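Local coordinates for pyridoxal phosphate homeostasis protein (Bifidobacterium adolescentis ATCC 15703, PDB 3CPG) that probably binds pyridoxal 5'-phosphate and takes part in keeping the cellular supply of this cofactor in balance, at residues 128-142 and 153-166. Residues are numbered along the deposited sequence; the frame is centred on the assembly and turned at random.
Sequences IGKVLPVVDTIESVD and RAVARGITVGVLLE
Leu132 drives its two methyls into the 153-166 segment: CD2 rests on Val161 CB at 4.0 Å, the two side chains crossing at about a right angle, while CD1 sits against Arg153 CB. Farther along the same face of the sheet, Val141 CG2 packs on Val163 CB at 3.7 Å; CG1 is anti to the backbone N (chi1 -175°), which turns CG2 beside that N and toward Val163. Ile150 and Ala147 of helix 144-157 cover this layer. Across the sheet, Glu139 and Leu164 run side by side, Glu139 CG 3.4 Å from Leu164 CD1, and the carboxylate beyond is held by Ser243 and His118. With an alanine at Glu139, Leu164 CD1 would lose the CG and carboxyl group lying alongside it, which would probably open a gap there and leave Ser243 and His118 without their shared carboxylate partner. Between these layers backbone hydrogen bonds join the parallel strands, starting just ahead of strand 137-141 with Gly162 N to Asp136 O and going on with Ile138 N to Gly162 O at 2.8 Å and Leu164 N to Ile138 O. A beta bulge then shifts the register by one, leaving Val141 N a weak bond to Leu164 O before Glu166 N meets Val141 O at 2.7 Å. At the solvent-facing end the extended Arg157 lays one guanidinium face over Pro133 CG, and a water links its NE to Leu132 O. Strand 137-141, helix 144-157 and strand 161-166 form a beta-alpha-beta crossover, the repeating step of the TIM barrel found in the alanine racemase N-terminal domain family.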
ATOM      1  N   ILE A 128     -13.164  -3.632 -10.059  1.00  5.79           N
ATOM      2  CA  ILE A 128     -13.121  -4.175  -8.704  1.00  6.69           C
ATOM      3  C   ILE A 128     -13.119  -5.703  -8.734  1.00  6.79           C
ATOM      4  O   ILE A 128     -12.316  -6.350  -8.059  1.00  5.18           O
ATOM      5  CB  ILE A 128     -14.330  -3.698  -7.873  1.00  4.88           C
ATOM      6  CG1 ILE A 128     -14.292  -2.174  -7.749  1.00  6.09           C
ATOM      7  CG2 ILE A 128     -14.305  -4.356  -6.490  1.00  5.74           C
ATOM      8  CD1 ILE A 128     -15.505  -1.586  -7.061  1.00  7.50           C
ATOM      9  N   GLY A 129     -14.024  -6.270  -9.524  1.00  8.23           N
ATOM     10  CA  GLY A 129     -14.111  -7.714  -9.629  1.00  9.12           C
ATOM     11  C   GLY A 129     -12.827  -8.354 -10.118  1.00  9.95           C
ATOM     12  O   GLY A 129     -12.573  -9.526  -9.850  1.00  9.69           O
ATOM     13  N   LYS A 130     -12.010  -7.590 -10.835  1.00 10.12           N
ATOM     14  CA  LYS A 130     -10.745  -8.101 -11.354  1.00 11.13           C
ATOM     15  C   LYS A 130      -9.695  -8.252 -10.252  1.00  9.60           C
ATOM     16  O   LYS A 130      -8.830  -9.128 -10.327  1.00  9.92           O
ATOM     17  CB  LYS A 130     -10.190  -7.160 -12.429  1.00 13.13           C
ATOM     18  CG  LYS A 130     -11.054  -7.023 -13.671  1.00 16.88           C
ATOM     19  CD  LYS A 130     -11.058  -8.302 -14.493  1.00 20.78           C
ATOM     20  CE  LYS A 130     -11.815  -8.110 -15.800  1.00 23.12           C
ATOM     21  NZ  LYS A 130     -11.732  -9.316 -16.672  1.00 26.27           N
ATOM     22  N   VAL A 131      -9.769  -7.411  -9.225  1.00  8.46           N
ATOM     23  CA  VAL A 131      -8.775  -7.467  -8.162  1.00  7.76           C
ATOM     24  C   VAL A 131      -9.178  -8.200  -6.885  1.00  7.47           C
ATOM     25  O   VAL A 131      -8.311  -8.633  -6.129  1.00  7.16           O
ATOM     26  CB  VAL A 131      -8.275  -6.044  -7.791  1.00  9.04           C
ATOM     27  CG1 VAL A 131      -7.751  -5.340  -9.038  1.00 11.21           C
ATOM     28  CG2 VAL A 131      -9.390  -5.233  -7.145  1.00  8.75           C
ATOM     29  N   LEU A 132     -10.475  -8.361  -6.642  1.00  6.69           N
ATOM     30  CA  LEU A 132     -10.911  -9.050  -5.430  1.00  7.08           C
ATOM     31  C   LEU A 132     -10.378 -10.481  -5.279  1.00  6.82           C
ATOM     32  O   LEU A 132     -10.183 -10.958  -4.164  1.00  6.73           O
ATOM     33  CB  LEU A 132     -12.438  -9.058  -5.340  1.00  6.95           C
ATOM     34  CG  LEU A 132     -13.069  -7.692  -5.063  1.00  5.76           C
ATOM     35  CD1 LEU A 132     -14.578  -7.841  -4.958  1.00  7.95           C
ATOM     36  CD2 LEU A 132     -12.504  -7.116  -3.768  1.00  6.82           C
ATOM     37  N   PRO A 133     -10.154 -11.191  -6.397  1.00  7.16           N
ATOM     38  CA  PRO A 133      -9.641 -12.559  -6.263  1.00  8.71           C
ATOM     39  C   PRO A 133      -8.148 -12.609  -5.940  1.00  9.38           C
ATOM     40  O   PRO A 133      -7.608 -13.678  -5.653  1.00 11.90           O
ATOM     41  CB  PRO A 133      -9.925 -13.175  -7.635  1.00  9.32           C
ATOM     42  CG  PRO A 133     -11.076 -12.378  -8.150  1.00  9.03           C
ATOM     43  CD  PRO A 133     -10.702 -10.977  -7.746  1.00  9.16           C
ATOM     44  N   VAL A 134      -7.489 -11.455  -5.979  1.00  8.97           N
ATOM     45  CA  VAL A 134      -6.049 -11.400  -5.752  1.00  8.86           C
ATOM     46  C   VAL A 134      -5.539 -10.534  -4.600  1.00  8.31           C
ATOM     47  O   VAL A 134      -4.841 -11.022  -3.711  1.00  7.72           O
ATOM     48  CB  VAL A 134      -5.331 -10.938  -7.044  1.00  8.08           C
ATOM     49  CG1 VAL A 134      -3.834 -10.825  -6.808  1.00  9.82           C
ATOM     50  CG2 VAL A 134      -5.624 -11.914  -8.172  1.00 11.26           C
ATOM     51  N   VAL A 135      -5.878  -9.250  -4.620  1.00  9.01           N
ATOM     52  CA  VAL A 135      -5.399  -8.329  -3.592  1.00  8.26           C
ATOM     53  C   VAL A 135      -6.127  -8.442  -2.254  1.00  9.80           C
ATOM     54  O   VAL A 135      -7.351  -8.584  -2.211  1.00 10.69           O
ATOM     55  CB  VAL A 135      -5.488  -6.863  -4.082  1.00  9.55           C
ATOM     56  CG1 VAL A 135      -4.819  -6.729  -5.443  1.00  7.28           C
ATOM     57  CG2 VAL A 135      -6.935  -6.416  -4.153  1.00 10.13           C
ATOM     58  N   ASP A 136      -5.369  -8.386  -1.161  1.00  8.72           N
ATOM     59  CA  ASP A 136      -5.981  -8.462   0.160  1.00 10.27           C
ATOM     60  C   ASP A 136      -6.299  -7.083   0.711  1.00  7.94           C
ATOM     61  O   ASP A 136      -7.062  -6.955   1.664  1.00  7.87           O
ATOM     62  CB  ASP A 136      -5.097  -9.220   1.157  1.00 15.43           C
ATOM     63  CG  ASP A 136      -3.621  -9.094   0.859  1.00 18.41           C
ATOM     64  OD1 ASP A 136      -3.159  -8.002   0.474  1.00 20.73           O
ATOM     65  OD2 ASP A 136      -2.917 -10.109   1.030  1.00 24.87           O
ATOM     66  N   THR A 137      -5.705  -6.052   0.120  1.00  6.42           N
ATOM     67  CA  THR A 137      -5.965  -4.688   0.558  1.00  4.98           C
ATOM     68  C   THR A 137      -5.982  -3.705  -0.608  1.00  5.53           C
ATOM     69  O   THR A 137      -5.092  -3.719  -1.458  1.00  3.49           O
ATOM     70  CB  THR A 137      -4.908  -4.191   1.571  1.00  5.68           C
ATOM     71  OG1 THR A 137      -4.893  -5.045   2.720  1.00  6.80           O
ATOM     72  CG2 THR A 137      -5.236  -2.770   2.020  1.00  5.39           C
ATOM     73  N   ILE A 138      -7.007  -2.861  -0.644  1.00  4.04           N
ATOM     74  CA  ILE A 138      -7.130  -1.826  -1.670  1.00  4.33           C
ATOM     75  C   ILE A 138      -6.819  -0.501  -0.966  1.00  5.35           C
ATOM     76  O   ILE A 138      -7.640   0.020  -0.206  1.00  4.45           O
ATOM     77  CB  ILE A 138      -8.559  -1.778  -2.258  1.00  5.20           C
ATOM     78  CG1 ILE A 138      -8.874  -3.097  -2.969  1.00  6.70           C
ATOM     79  CG2 ILE A 138      -8.681  -0.604  -3.225  1.00  4.91           C
ATOM     80  CD1 ILE A 138     -10.327  -3.229  -3.424  1.00  6.32           C
ATOM     81  N   GLU A 139      -5.630   0.039  -1.221  1.00  3.33           N
ATOM     82  CA  GLU A 139      -5.186   1.271  -0.574  1.00  3.53           C
ATOM     83  C   GLU A 139      -5.736   2.572  -1.139  1.00  5.50           C
ATOM     84  O   GLU A 139      -5.566   3.630  -0.532  1.00  6.58           O
ATOM     85  CB  GLU A 139      -3.658   1.360  -0.617  1.00  2.84           C
ATOM     86  CG  GLU A 139      -2.932   0.294   0.176  1.00  4.81           C
ATOM     87  CD  GLU A 139      -1.475   0.650   0.401  1.00  4.51           C
ATOM     88  OE1 GLU A 139      -1.141   1.851   0.314  1.00  5.73           O
ATOM     89  OE2 GLU A 139      -0.668  -0.261   0.683  1.00  5.37           O
ATOM     90  N   SER A 140      -6.406   2.495  -2.282  1.00  4.64           N
ATOM     91  CA  SER A 140      -6.903   3.691  -2.954  1.00  5.89           C
ATOM     92  C   SER A 140      -8.383   4.033  -2.809  1.00  6.47           C
ATOM     93  O   SER A 140      -8.957   4.652  -3.701  1.00  6.81           O
ATOM     94  CB  SER A 140      -6.573   3.583  -4.440  1.00  5.80           C
ATOM     95  OG  SER A 140      -7.142   2.392  -4.962  1.00  6.92           O
ATOM     96  N   VAL A 141      -9.011   3.640  -1.708  1.00  5.90           N
ATOM     97  CA  VAL A 141     -10.426   3.955  -1.531  1.00  5.49           C
ATOM     98  C   VAL A 141     -10.520   5.425  -1.119  1.00  7.65           C
ATOM     99  O   VAL A 141     -10.171   5.793   0.004  1.00  7.61           O
ATOM    100  CB  VAL A 141     -11.056   3.039  -0.471  1.00  4.79           C
ATOM    101  CG1 VAL A 141     -12.553   3.290  -0.387  1.00  4.81           C
ATOM    102  CG2 VAL A 141     -10.786   1.577  -0.836  1.00  6.35           C
ATOM    103  N   ASP A 142     -11.003   6.259  -2.038  1.00  7.36           N
ATOM    104  CA  ASP A 142     -11.084   7.695  -1.804  1.00  7.94           C
ATOM    105  C   ASP A 142     -12.481   8.265  -1.583  1.00  7.71           C
ATOM    106  O   ASP A 142     -12.648   9.485  -1.524  1.00  8.08           O
ATOM    107  CB  ASP A 142     -10.419   8.424  -2.977  1.00 11.58           C
ATOM    108  CG  ASP A 142     -11.128   8.171  -4.300  1.00 15.15           C
ATOM    109  OD1 ASP A 142     -11.689   7.073  -4.481  1.00 18.87           O
ATOM    110  OD2 ASP A 142     -11.118   9.067  -5.169  1.00 22.79           O
ATOM    111  N   ARG A 153     -19.676  -5.902  -3.921  1.00  7.06           N
ATOM    112  CA  ARG A 153     -18.996  -6.979  -4.624  1.00  6.84           C
ATOM    113  C   ARG A 153     -18.309  -7.981  -3.697  1.00  6.62           C
ATOM    114  O   ARG A 153     -18.290  -9.179  -3.983  1.00  6.63           O
ATOM    115  CB  ARG A 153     -18.016  -6.368  -5.631  1.00  7.20           C
ATOM    116  CG  ARG A 153     -18.761  -5.636  -6.753  1.00  8.22           C
ATOM    117  CD  ARG A 153     -17.882  -4.716  -7.589  1.00  7.61           C
ATOM    118  NE  ARG A 153     -18.623  -4.166  -8.726  1.00  7.84           N
ATOM    119  CZ  ARG A 153     -19.564  -3.226  -8.646  1.00  5.66           C
ATOM    120  NH1 ARG A 153     -19.900  -2.701  -7.476  1.00  6.57           N
ATOM    121  NH2 ARG A 153     -20.177  -2.814  -9.749  1.00  6.62           N
ATOM    122  N   ALA A 154     -17.761  -7.502  -2.586  1.00  5.29           N
ATOM    123  CA  ALA A 154     -17.104  -8.398  -1.637  1.00  6.33           C
ATOM    124  C   ALA A 154     -18.164  -9.276  -0.967  1.00  7.52           C
ATOM    125  O   ALA A 154     -17.995 -10.491  -0.839  1.00  8.40           O
ATOM    126  CB  ALA A 154     -16.343  -7.591  -0.589  1.00  4.83           C
ATOM    127  N   VAL A 155     -19.266  -8.658  -0.555  1.00  8.29           N
ATOM    128  CA  VAL A 155     -20.345  -9.398   0.094  1.00  9.88           C
ATOM    129  C   VAL A 155     -20.878 -10.481  -0.839  1.00  9.88           C
ATOM    130  O   VAL A 155     -21.063 -11.625  -0.431  1.00  9.89           O
ATOM    131  CB  VAL A 155     -21.507  -8.457   0.499  1.00 10.10           C
ATOM    132  CG1 VAL A 155     -22.717  -9.276   0.957  1.00 12.03           C
ATOM    133  CG2 VAL A 155     -21.054  -7.532   1.622  1.00  9.73           C
ATOM    134  N   ALA A 156     -21.109 -10.115  -2.095  1.00  8.97           N
ATOM    135  CA  ALA A 156     -21.621 -11.060  -3.081  1.00  9.93           C
ATOM    136  C   ALA A 156     -20.645 -12.213  -3.297  1.00 10.47           C
ATOM    137  O   ALA A 156     -21.060 -13.343  -3.540  1.00 10.75           O
ATOM    138  CB  ALA A 156     -21.891 -10.341  -4.406  1.00  9.58           C
ATOM    139  N   ARG A 157     -19.350 -11.922  -3.198  1.00  9.55           N
ATOM    140  CA  ARG A 157     -18.323 -12.940  -3.392  1.00  9.04           C
ATOM    141  C   ARG A 157     -18.136 -13.790  -2.138  1.00  8.94           C
ATOM    142  O   ARG A 157     -17.530 -14.859  -2.192  1.00  9.92           O
ATOM    143  CB  ARG A 157     -16.994 -12.282  -3.777  1.00 10.44           C
ATOM    144  CG  ARG A 157     -15.929 -13.258  -4.243  1.00 12.12           C
ATOM    145  CD  ARG A 157     -14.656 -12.538  -4.674  1.00 13.64           C
ATOM    146  NE  ARG A 157     -13.627 -13.478  -5.114  1.00 13.75           N
ATOM    147  CZ  ARG A 157     -13.695 -14.201  -6.228  1.00 14.27           C
ATOM    148  NH1 ARG A 157     -14.740 -14.096  -7.037  1.00 15.66           N
ATOM    149  NH2 ARG A 157     -12.721 -15.049  -6.521  1.00 15.30           N
ATOM    150  N   GLY A 158     -18.656 -13.304  -1.015  1.00  8.53           N
ATOM    151  CA  GLY A 158     -18.550 -14.025   0.243  1.00  9.21           C
ATOM    152  C   GLY A 158     -17.231 -13.825   0.965  1.00  9.72           C
ATOM    153  O   GLY A 158     -16.824 -14.666   1.769  1.00 10.37           O
ATOM    154  N   ILE A 159     -16.565 -12.707   0.696  1.00  8.79           N
ATOM    155  CA  ILE A 159     -15.280 -12.423   1.323  1.00  8.77           C
ATOM    156  C   ILE A 159     -15.224 -11.037   1.954  1.00  8.42           C
ATOM    157  O   ILE A 159     -16.167 -10.255   1.863  1.00  8.22           O
ATOM    158  CB  ILE A 159     -14.134 -12.487   0.292  1.00  9.47           C
ATOM    159  CG1 ILE A 159     -14.321 -11.372  -0.747  1.00 11.35           C
ATOM    160  CG2 ILE A 159     -14.105 -13.854  -0.375  1.00 12.00           C
ATOM    161  CD1 ILE A 159     -13.128 -11.162  -1.669  1.00 13.77           C
ATOM    162  N   THR A 160     -14.096 -10.753   2.598  1.00  7.59           N
ATOM    163  CA  THR A 160     -13.846  -9.454   3.208  1.00  8.17           C
ATOM    164  C   THR A 160     -12.514  -8.989   2.638  1.00  6.88           C
ATOM    165  O   THR A 160     -11.544  -9.744   2.631  1.00  8.59           O
ATOM    166  CB  THR A 160     -13.700  -9.534   4.743  1.00  9.29           C
ATOM    167  OG1 THR A 160     -14.945  -9.932   5.328  1.00 10.62           O
ATOM    168  CG2 THR A 160     -13.298  -8.168   5.306  1.00  8.91           C
ATOM    169  N   VAL A 161     -12.469  -7.761   2.138  1.00  5.48           N
ATOM    170  CA  VAL A 161     -11.228  -7.233   1.589  1.00  4.15           C
ATOM    171  C   VAL A 161     -10.784  -6.051   2.440  1.00  6.02           C
ATOM    172  O   VAL A 161     -11.612  -5.293   2.946  1.00  6.36           O
ATOM    173  CB  VAL A 161     -11.407  -6.786   0.105  1.00  4.45           C
ATOM    174  CG1 VAL A 161     -12.404  -5.633   0.010  1.00  7.34           C
ATOM    175  CG2 VAL A 161     -10.059  -6.396  -0.488  1.00  4.98           C
ATOM    176  N   GLY A 162      -9.478  -5.909   2.621  1.00  4.60           N
ATOM    177  CA  GLY A 162      -8.976  -4.800   3.406  1.00  5.10           C
ATOM    178  C   GLY A 162      -8.985  -3.531   2.579  1.00  5.84           C
ATOM    179  O   GLY A 162      -8.884  -3.583   1.355  1.00  5.72           O
ATOM    180  N   VAL A 163      -9.132  -2.388   3.237  1.00  6.46           N
ATOM    181  CA  VAL A 163      -9.120  -1.116   2.526  1.00  6.15           C
ATOM    182  C   VAL A 163      -8.439  -0.046   3.356  1.00  5.62           C
ATOM    183  O   VAL A 163      -8.467  -0.089   4.587  1.00  5.39           O
ATOM    184  CB  VAL A 163     -10.551  -0.593   2.200  1.00  6.19           C
ATOM    185  CG1 VAL A 163     -11.285  -1.568   1.297  1.00  5.90           C
ATOM    186  CG2 VAL A 163     -11.327  -0.360   3.490  1.00  8.16           C
ATOM    187  N   LEU A 164      -7.799   0.893   2.672  1.00  4.36           N
ATOM    188  CA  LEU A 164      -7.184   2.031   3.335  1.00  4.42           C
ATOM    189  C   LEU A 164      -7.923   3.219   2.746  1.00  4.80           C
ATOM    190  O   LEU A 164      -8.231   3.230   1.552  1.00  6.41           O
ATOM    191  CB  LEU A 164      -5.688   2.159   3.016  1.00  4.85           C
ATOM    192  CG  LEU A 164      -4.734   1.030   3.416  1.00  3.46           C
ATOM    193  CD1 LEU A 164      -3.293   1.529   3.307  1.00  3.35           C
ATOM    194  CD2 LEU A 164      -5.016   0.573   4.842  1.00  4.68           C
ATOM    195  N   LEU A 165      -8.246   4.198   3.581  1.00  4.57           N
ATOM    196  CA  LEU A 165      -8.920   5.394   3.097  1.00  4.86           C
ATOM    197  C   LEU A 165      -7.824   6.304   2.568  1.00  4.59           C
ATOM    198  O   LEU A 165      -6.919   6.707   3.306  1.00  3.60           O
ATOM    199  CB  LEU A 165      -9.682   6.090   4.230  1.00  5.36           C
ATOM    200  CG  LEU A 165     -10.208   7.499   3.927  1.00  4.87           C
ATOM    201  CD1 LEU A 165     -11.138   7.472   2.713  1.00  4.90           C
ATOM    202  CD2 LEU A 165     -10.934   8.034   5.155  1.00  7.34           C
ATOM    203  N   GLU A 166      -7.898   6.604   1.277  1.00  4.61           N
ATOM    204  CA  GLU A 166      -6.919   7.454   0.616  1.00  5.28           C
ATOM    205  C   GLU A 166      -7.330   8.902   0.808  1.00  5.29           C
ATOM    206  O   GLU A 166      -8.421   9.295   0.398  1.00  6.84           O
ATOM    207  CB  GLU A 166      -6.882   7.125  -0.875  1.00  6.03           C
ATOM    208  CG  GLU A 166      -5.867   7.907  -1.680  1.00  8.51           C
ATOM    209  CD  GLU A 166      -6.014   7.645  -3.165  1.00 12.14           C
ATOM    210  OE1 GLU A 166      -7.030   8.078  -3.748  1.00 19.48           O
ATOM    211  OE2 GLU A 166      -5.125   6.995  -3.742  1.00 17.97           O
TER
HETATM  212  O   HOH W   1     -16.177  -4.728 -10.805  1.00 10.82           O
HETATM  213  O   HOH W   2     -11.533 -13.454  -3.324  1.00 19.34           O